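NAD(P)H-flavin oxidoreductase (Staphylococcus epidermidis ATCC 12228, PDB 3GBH) binds flavin mononucleotide and probably uses NAD(P)H to drive flavin-dependent reduction, as in other members of the nitroreductase family. Local coordinates at residues 12-17 against 154-159; 54-59 against 144-149. All blocks are in the same frame, centred on the assembly; numbering follows the deposited sequence. Where two conformers were deposited one is given.

How the contacts relate
Helix 132-156 supplies one side of both contacts, whose centres lie about 17 Å apart. Contact 2 uses its middle and sits almost at the centre of the chain, where residues 144-149 face strand 54-59, outermost within this chain, and all three touching side chains are buried. Contact 1, partly buried and with its centre about 16 Å from that of the chain, uses the C-terminal end of the helix against the short helix 11-17. The chemistry follows the place: an aromatic ring, a selenomethionine and an isoleucine make contact 2 wholly apolar, whereas contact 1 combines a small valine-alanine touch with a lysine chain lying along a serine. The second subunit touches both.

Contact 1. Residues 12-17 against 154-159; sequences NEVLNS and AKAHGY
The helix of residues 12-17 and the last helical turn of 154-159 come closest at Val-14 and Ala-156, whose CA atoms stand 5.8 Å apart, and no hydrogen bond joins them. The two methyls of Val-14 divide the work: CG2 reaches Ala-156 CB at 4.0 Å, while CG1 meets Lys-155 CB at 4.1 Å. Lys-155 continues along the 12-17 helix toward Ser-17. With CG anti to the backbone N (chi1 -173°) and bends further out, its methylenes fold round the serine, bringing CE within 3.3 Å of Ser-17 OG in one of two conformers of Ser-17. In that conformer the hydroxyl appears to donate to the carbonyl O of Glu-13 one turn back, at 2.8 Å, in a bond tilted from the carbonyl plane; the lysine meets this hydroxyl through carbon, since its NZ is turned to Tyr-159 O.

The ammonium group turns back to its own segment, where NZ donates to Tyr-159 O at 3.1 Å from well above the carbonyl plane. A Schellman motif at Gly-158 turns the chain out of the helix and brings this carbonyl back beside Lys-155. Asp-160 adds a long, weak ion pair to NZ. The contact thus joins the N-terminal helix 11-17 to the C-terminal end of helix 132-156. On the far flank His-157 and Tyr-159 rest on helix 32-42, while Phe-11 of the second subunit packs on Ala-156.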
ATOM      1  N   ASN B  12       5.836 -14.073   1.905  1.00 22.40           N
ATOM      2  CA  ASN B  12       4.419 -14.422   2.063  1.00 23.93           C
ATOM      3  C   ASN B  12       4.093 -15.863   1.698  1.00 23.16           C
ATOM      4  O   ASN B  12       3.290 -16.501   2.374  1.00 22.75           O
ATOM      5  CB  ASN B  12       3.545 -13.446   1.293  1.00 26.54           C
ATOM      6  CG  ASN B  12       3.448 -12.102   2.003  1.00 32.50           C
ATOM      7  OD1 ASN B  12       3.013 -12.041   3.144  1.00 35.81           O
ATOM      8  ND2 ASN B  12       3.903 -11.041   1.354  1.00 37.06           N
ATOM      9  N   GLU B  13       4.722 -16.391   0.657  1.00 22.72           N
ATOM     10  CA  GLU B  13       4.578 -17.809   0.311  0.50 23.36           C
ATOM     11  C   GLU B  13       5.043 -18.699   1.467  1.00 23.37           C
ATOM     12  O   GLU B  13       4.396 -19.709   1.800  1.00 25.03           O
ATOM     13  CB  GLU B  13       5.361 -18.143  -0.963  0.50 22.28           C
ATOM     14  CG  GLU B  13       4.859 -17.438  -2.221  0.50 24.36           C
ATOM     15  N   VAL B  14       6.172 -18.350   2.086  1.00 22.30           N
ATOM     16  CA  VAL B  14       6.649 -19.162   3.211  1.00 22.38           C
ATOM     17  C   VAL B  14       5.616 -19.162   4.346  1.00 23.22           C
ATOM     18  O   VAL B  14       5.203 -20.205   4.852  1.00 22.32           O
ATOM     19  CB  VAL B  14       8.025 -18.701   3.744  1.00 21.78           C
ATOM     20  CG1 VAL B  14       8.384 -19.419   5.057  1.00 20.83           C
ATOM     21  CG2 VAL B  14       9.099 -18.933   2.691  1.00 21.08           C
ATOM     22  N   LEU B  15       5.210 -17.978   4.745  1.00 23.61           N
ATOM     23  CA  LEU B  15       4.237 -17.820   5.816  1.00 25.56           C
ATOM     24  C   LEU B  15       2.933 -18.531   5.458  1.00 25.79           C
ATOM     25  O   LEU B  15       2.371 -19.276   6.276  1.00 27.01           O
ATOM     26  CB  LEU B  15       4.018 -16.325   6.048  1.00 26.86           C
ATOM     27  CG  LEU B  15       3.459 -15.864   7.365  1.00 35.44           C
ATOM     28  CD1 LEU B  15       3.927 -14.423   7.719  1.00 28.33           C
ATOM     29  CD2 LEU B  15       1.926 -15.987   7.240  1.00 36.72           C
ATOM     30  N   ASN B  16       2.451 -18.363   4.231  1.00 23.89           N
ATOM     31  CA  ASN B  16       1.210 -19.044   3.832  1.00 24.68           C
ATOM     32  C   ASN B  16       1.277 -20.575   3.798  1.00 25.22           C
ATOM     33  O   ASN B  16       0.234 -21.233   3.950  1.00 26.55           O
ATOM     34  CB  ASN B  16       0.713 -18.546   2.473  1.00 25.15           C
ATOM     35  CG  ASN B  16       0.201 -17.103   2.528  1.00 30.31           C
ATOM     36  OD1 ASN B  16      -0.077 -16.563   3.602  1.00 29.41           O
ATOM     37  ND2 ASN B  16       0.068 -16.483   1.355  1.00 29.62           N
ATOM     38  N   SER B  17       2.473 -21.147   3.616  1.00 23.37           N
ATOM     39  CA  SER B  17       2.577 -22.606   3.522  0.50 23.11           C
ATOM     40  C   SER B  17       3.034 -23.272   4.815  1.00 23.08           C
ATOM     41  O   SER B  17       3.086 -24.506   4.886  1.00 25.79           O
ATOM     42  CB  SER B  17       3.500 -23.005   2.369  0.50 23.50           C
ATOM     43  OG  SER B  17       4.745 -22.373   2.502  0.50 23.61           O
ATOM     44  N   ALA B 154      12.677 -23.587   8.060  1.00 21.86           N
ATOM     45  CA  ALA B 154      12.543 -24.966   7.573  1.00 21.82           C
ATOM     46  C   ALA B 154      11.655 -24.983   6.322  1.00 22.16           C
ATOM     47  O   ALA B 154      12.006 -25.585   5.269  1.00 20.34           O
ATOM     48  CB  ALA B 154      11.968 -25.873   8.686  1.00 19.42           C
ATOM     49  N   LYS B 155      10.536 -24.266   6.397  1.00 21.13           N
ATOM     50  CA  LYS B 155       9.631 -24.175   5.247  1.00 21.58           C
ATOM     51  C   LYS B 155      10.283 -23.501   4.038  1.00 21.32           C
ATOM     52  O   LYS B 155      10.050 -23.901   2.892  1.00 20.84           O
ATOM     53  CB  LYS B 155       8.343 -23.468   5.627  1.00 24.22           C
ATOM     54  CG  LYS B 155       7.275 -23.481   4.553  1.00 26.87           C
ATOM     55  CD  LYS B 155       6.528 -24.786   4.514  1.00 26.60           C
ATOM     56  CE  LYS B 155       6.212 -25.227   3.111  1.00 29.32           C
ATOM     57  NZ  LYS B 155       7.200 -26.223   2.700  1.00 32.95           N
ATOM     58  N   ALA B 156      11.119 -22.489   4.269  1.00 22.06           N
ATOM     59  CA  ALA B 156      11.818 -21.811   3.167  1.00 20.65           C
ATOM     60  C   ALA B 156      12.772 -22.756   2.448  1.00 21.34           C
ATOM     61  O   ALA B 156      13.060 -22.606   1.230  1.00 21.54           O
ATOM     62  CB  ALA B 156      12.559 -20.569   3.698  1.00 22.20           C
ATOM     63  N   HIS B 157      13.276 -23.738   3.185  1.00 22.25           N
ATOM     64  CA  HIS B 157      14.150 -24.785   2.625  1.00 22.04           C
ATOM     65  C   HIS B 157      13.395 -25.915   1.968  1.00 21.78           C
ATOM     66  O   HIS B 157      14.011 -26.822   1.404  1.00 22.81           O
ATOM     67  CB  HIS B 157      15.043 -25.377   3.717  1.00 23.02           C
ATOM     68  CG  HIS B 157      16.200 -24.516   4.077  1.00 22.05           C
ATOM     69  ND1 HIS B 157      17.508 -24.910   3.874  1.00 25.53           N
ATOM     70  CD2 HIS B 157      16.251 -23.296   4.661  1.00 21.17           C
ATOM     71  CE1 HIS B 157      18.316 -23.955   4.304  1.00 25.74           C
ATOM     72  NE2 HIS B 157      17.579 -22.969   4.788  1.00 26.44           N
ATOM     73  N   GLY B 158      12.077 -25.885   2.038  1.00 21.42           N
ATOM     74  CA  GLY B 158      11.253 -26.881   1.331  1.00 22.20           C
ATOM     75  C   GLY B 158      10.768 -27.993   2.273  1.00 22.17           C
ATOM     76  O   GLY B 158      10.101 -28.928   1.847  1.00 21.92           O
ATOM     77  N   TYR B 159      11.090 -27.863   3.551  1.00 21.97           N
ATOM     78  CA  TYR B 159      10.698 -28.854   4.571  1.00 23.09           C
ATOM     79  C   TYR B 159       9.386 -28.442   5.229  1.00 24.48           C
ATOM     80  O   TYR B 159       8.884 -27.335   4.992  1.00 27.38           O
ATOM     81  CB  TYR B 159      11.807 -29.012   5.624  1.00 23.36           C
ATOM     82  CG  TYR B 159      13.079 -29.503   5.019  1.00 21.72           C
ATOM     83  CD1 TYR B 159      13.097 -30.679   4.296  1.00 25.24           C
ATOM     84  CD2 TYR B 159      14.263 -28.791   5.137  1.00 27.37           C
ATOM     85  CE1 TYR B 159      14.245 -31.137   3.704  1.00 28.09           C
ATOM     86  CE2 TYR B 159      15.437 -29.249   4.547  1.00 25.04           C
ATOM     87  CZ  TYR B 159      15.425 -30.434   3.835  1.00 26.67           C
ATOM     88  OH  TYR B 159      16.573 -30.938   3.209  1.00 28.27           O
TER

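Contact 2. Residues 54-59 against 144-149; sequences WRIAVV and SLMAMQ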
ATOM      1  N   TRP B  54      18.131 -21.101  24.600  1.00 23.20           N
ATOM      2  CA  TRP B  54      17.574 -22.260  23.924  1.00 22.74           C
ATOM      3  C   TRP B  54      18.639 -23.315  23.723  1.00 23.71           C
ATOM      4  O   TRP B  54      19.794 -22.993  23.424  1.00 23.67           O
ATOM      5  CB  TRP B  54      16.987 -21.894  22.570  1.00 22.59           C
ATOM      6  CG  TRP B  54      17.791 -20.885  21.798  1.00 21.12           C
ATOM      7  CD1 TRP B  54      19.010 -21.073  21.227  1.00 23.24           C
ATOM      8  CD2 TRP B  54      17.435 -19.517  21.549  1.00 23.85           C
ATOM      9  NE1 TRP B  54      19.421 -19.921  20.600  1.00 22.56           N
ATOM     10  CE2 TRP B  54      18.476 -18.946  20.796  1.00 22.26           C
ATOM     11  CE3 TRP B  54      16.330 -18.730  21.877  1.00 21.67           C
ATOM     12  CZ2 TRP B  54      18.450 -17.623  20.378  1.00 21.12           C
ATOM     13  CZ3 TRP B  54      16.299 -17.415  21.467  1.00 22.87           C
ATOM     14  CH2 TRP B  54      17.335 -16.873  20.723  1.00 23.52           C
ATOM     15  N   ARG B  55      18.226 -24.582  23.856  1.00 24.03           N
ATOM     16  CA  ARG B  55      19.112 -25.731  23.630  1.00 23.47           C
ATOM     17  C   ARG B  55      18.339 -26.763  22.821  1.00 24.73           C
ATOM     18  O   ARG B  55      17.288 -27.222  23.250  1.00 25.41           O
ATOM     19  CB  ARG B  55      19.526 -26.340  24.963  1.00 22.74           C
ATOM     20  CG  ARG B  55      20.199 -25.341  25.927  1.00 24.02           C
ATOM     21  CD  ARG B  55      21.553 -24.806  25.448  1.00 22.21           C
ATOM     22  NE  ARG B  55      22.100 -23.909  26.463  1.00 23.97           N
ATOM     23  CZ  ARG B  55      22.076 -22.582  26.408  1.00 24.59           C
ATOM     24  NH1 ARG B  55      21.578 -21.931  25.362  1.00 23.31           N
ATOM     25  NH2 ARG B  55      22.569 -21.894  27.420  1.00 24.92           N
ATOM     26  N   ILE B  56      18.865 -27.141  21.666  1.00 25.22           N
ATOM     27  CA  ILE B  56      18.141 -28.005  20.719  1.00 23.92           C
ATOM     28  C   ILE B  56      18.738 -29.427  20.706  1.00 23.96           C
ATOM     29  O   ILE B  56      19.894 -29.613  20.328  1.00 23.15           O
ATOM     30  CB  ILE B  56      18.179 -27.432  19.292  1.00 23.13           C
ATOM     31  CG1 ILE B  56      17.677 -25.974  19.281  1.00 25.72           C
ATOM     32  CG2 ILE B  56      17.328 -28.352  18.339  1.00 23.18           C
ATOM     33  CD1 ILE B  56      17.815 -25.273  17.924  1.00 26.62           C
ATOM     34  N   ALA B  57      17.943 -30.417  21.132  1.00 23.23           N
ATOM     35  CA  ALA B  57      18.274 -31.833  20.951  1.00 22.68           C
ATOM     36  C   ALA B  57      17.666 -32.269  19.614  1.00 22.55           C
ATOM     37  O   ALA B  57      16.442 -32.302  19.475  1.00 22.30           O
ATOM     38  CB  ALA B  57      17.721 -32.693  22.122  1.00 20.99           C
ATOM     39  N   VAL B  58      18.520 -32.556  18.625  1.00 21.79           N
ATOM     40  CA  VAL B  58      18.063 -32.957  17.293  1.00 20.62           C
ATOM     41  C   VAL B  58      18.046 -34.484  17.315  1.00 22.24           C
ATOM     42  O   VAL B  58      19.084 -35.139  17.088  1.00 20.80           O
ATOM     43  CB  VAL B  58      19.013 -32.432  16.202  1.00 21.23           C
ATOM     44  CG1 VAL B  58      18.509 -32.808  14.818  1.00 22.25           C
ATOM     45  CG2 VAL B  58      19.245 -30.885  16.342  1.00 20.98           C
ATOM     46  N   VAL B  59      16.881 -35.052  17.646  1.00 21.68           N
ATOM     47  CA  VAL B  59      16.741 -36.495  17.739  1.00 21.43           C
ATOM     48  C   VAL B  59      16.541 -37.099  16.357  1.00 22.95           C
ATOM     49  O   VAL B  59      15.476 -37.007  15.781  1.00 22.08           O
ATOM     50  CB  VAL B  59      15.578 -36.902  18.671  1.00 21.86           C
ATOM     51  CG1 VAL B  59      15.470 -38.431  18.749  1.00 20.17           C
ATOM     52  CG2 VAL B  59      15.793 -36.284  20.051  1.00 19.54           C
ATOM     53  N   SER B 144      10.545 -20.115  22.340  1.00 23.23           N
ATOM     54  CA  SER B 144       9.408 -20.072  21.423  1.00 23.92           C
ATOM     55  C   SER B 144       9.616 -19.084  20.265  1.00 24.02           C
ATOM     56  O   SER B 144       9.215 -19.337  19.119  1.00 23.59           O
ATOM     57  CB  SER B 144       8.122 -19.780  22.217  1.00 23.48           C
ATOM     58  OG  SER B 144       7.910 -20.825  23.175  1.00 24.40           O
ATOM     59  N   LEU B 145      10.239 -17.941  20.548  1.00 25.69           N
ATOM     60  CA  LEU B 145      10.574 -17.005  19.484  1.00 24.22           C
ATOM     61  C   LEU B 145      11.479 -17.680  18.439  1.00 25.34           C
ATOM     62  O   LEU B 145      11.245 -17.566  17.231  1.00 25.71           O
ATOM     63  CB  LEU B 145      11.213 -15.731  20.033  1.00 24.57           C
ATOM     64  CG  LEU B 145      10.367 -14.835  20.965  1.00 26.76           C
ATOM     65  CD1 LEU B 145      11.209 -13.716  21.518  1.00 25.71           C
ATOM     66  CD2 LEU B 145       9.143 -14.281  20.228  1.00 21.90           C
HETATM   67  N   MSE B 146      12.517 -18.375  18.912  1.00 25.21           N
HETATM   68  CA  MSE B 146      13.444 -19.095  18.041  1.00 22.84           C
HETATM   69  C   MSE B 146      12.710 -20.215  17.299  1.00 23.65           C
HETATM   70  O   MSE B 146      12.886 -20.382  16.107  1.00 24.36           O
HETATM   71  CB  MSE B 146      14.608 -19.627  18.866  1.00 22.22           C
HETATM   72  CG  MSE B 146      15.705 -20.300  18.101  1.00 26.77           C
HETATM   73 SE   MSE B 146      15.288 -22.149  17.688  0.75 28.34          SE
HETATM   74  CE  MSE B 146      15.291 -22.835  19.545  1.00 22.83           C
ATOM     75  N   ALA B 147      11.863 -20.950  18.001  1.00 22.93           N
ATOM     76  CA  ALA B 147      11.093 -22.040  17.381  1.00 23.81           C
ATOM     77  C   ALA B 147      10.248 -21.589  16.170  1.00 24.67           C
ATOM     78  O   ALA B 147      10.228 -22.288  15.127  1.00 24.11           O
ATOM     79  CB  ALA B 147      10.206 -22.738  18.415  1.00 23.52           C
HETATM   80  N   MSE B 148       9.590 -20.421  16.273  1.00 23.37           N
HETATM   81  CA  MSE B 148       8.782 -19.936  15.154  1.00 23.32           C
HETATM   82  C   MSE B 148       9.693 -19.658  13.966  1.00 23.71           C
HETATM   83  O   MSE B 148       9.418 -20.051  12.847  1.00 23.89           O
HETATM   84  CB  MSE B 148       8.032 -18.655  15.530  1.00 24.19           C
HETATM   85  CG  MSE B 148       7.100 -18.179  14.439  1.00 22.50           C
HETATM   86 SE   MSE B 148       5.487 -19.282  14.320  0.75 24.85          SE
HETATM   87  CE  MSE B 148       5.830 -20.172  12.606  1.00 21.70           C
ATOM     88  N   GLN B 149      10.784 -18.946  14.204  1.00 23.59           N
ATOM     89  CA  GLN B 149      11.702 -18.654  13.141  1.00 24.19           C
ATOM     90  C   GLN B 149      12.309 -19.950  12.560  1.00 23.68           C
ATOM     91  O   GLN B 149      12.518 -20.038  11.361  1.00 24.04           O
ATOM     92  CB  GLN B 149      12.742 -17.640  13.603  1.00 25.47           C
ATOM     93  CG  GLN B 149      13.632 -17.107  12.524  1.00 28.27           C
ATOM     94  CD  GLN B 149      14.228 -15.758  12.893  1.00 31.81           C
ATOM     95  OE1 GLN B 149      13.514 -14.786  13.066  1.00 25.29           O
ATOM     96  NE2 GLN B 149      15.555 -15.705  13.008  1.00 28.39           N
TER
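Met-146, a selenomethionine, reaches from its helix to both Trp-54 and Ile-56 on the strand, and its chain makes the whole of the close contact. CB lies over a face of the indole, 3.9 Å from the centroid of the six-membered ring of Trp-54 and 22° off the ring normal, a CH-pi contact; its closest ring atom is Trp-54 CE3, at 3.6 Å. CG is over the same ring system. Beyond it the side chain bends: turns at chi2 (-82°) and chi3 (-66°) carry SE above the five-membered ring at 5.2 Å from its centroid, a distant Met-aromatic contact, and set CE 3.6 Å from Trp-54 CB.

In the nitroreductase fold a central sheet is packed between helices, and here the edge strand 54-59 of this chain's antiparallel sheet faces the long helix 132-156. The sheet runs on across the interface, since Ile-56, Ala-57 and Val-58 pair in parallel with a strand of the second subunit. Leu-145, next to Met-146, touches flavin mononucleotide.

Ile-56, two residues along the strand from Trp-54, presents its longer branch to the end of the selenomethionine. CG1 is anti to the carbonyl carbon, and CD1 meets Met-146 CE at 3.9 Å and SE at 4.0 Å. Ala-42 and Ile-88 also pack against Met-146, and Ile-39 against Ile-56.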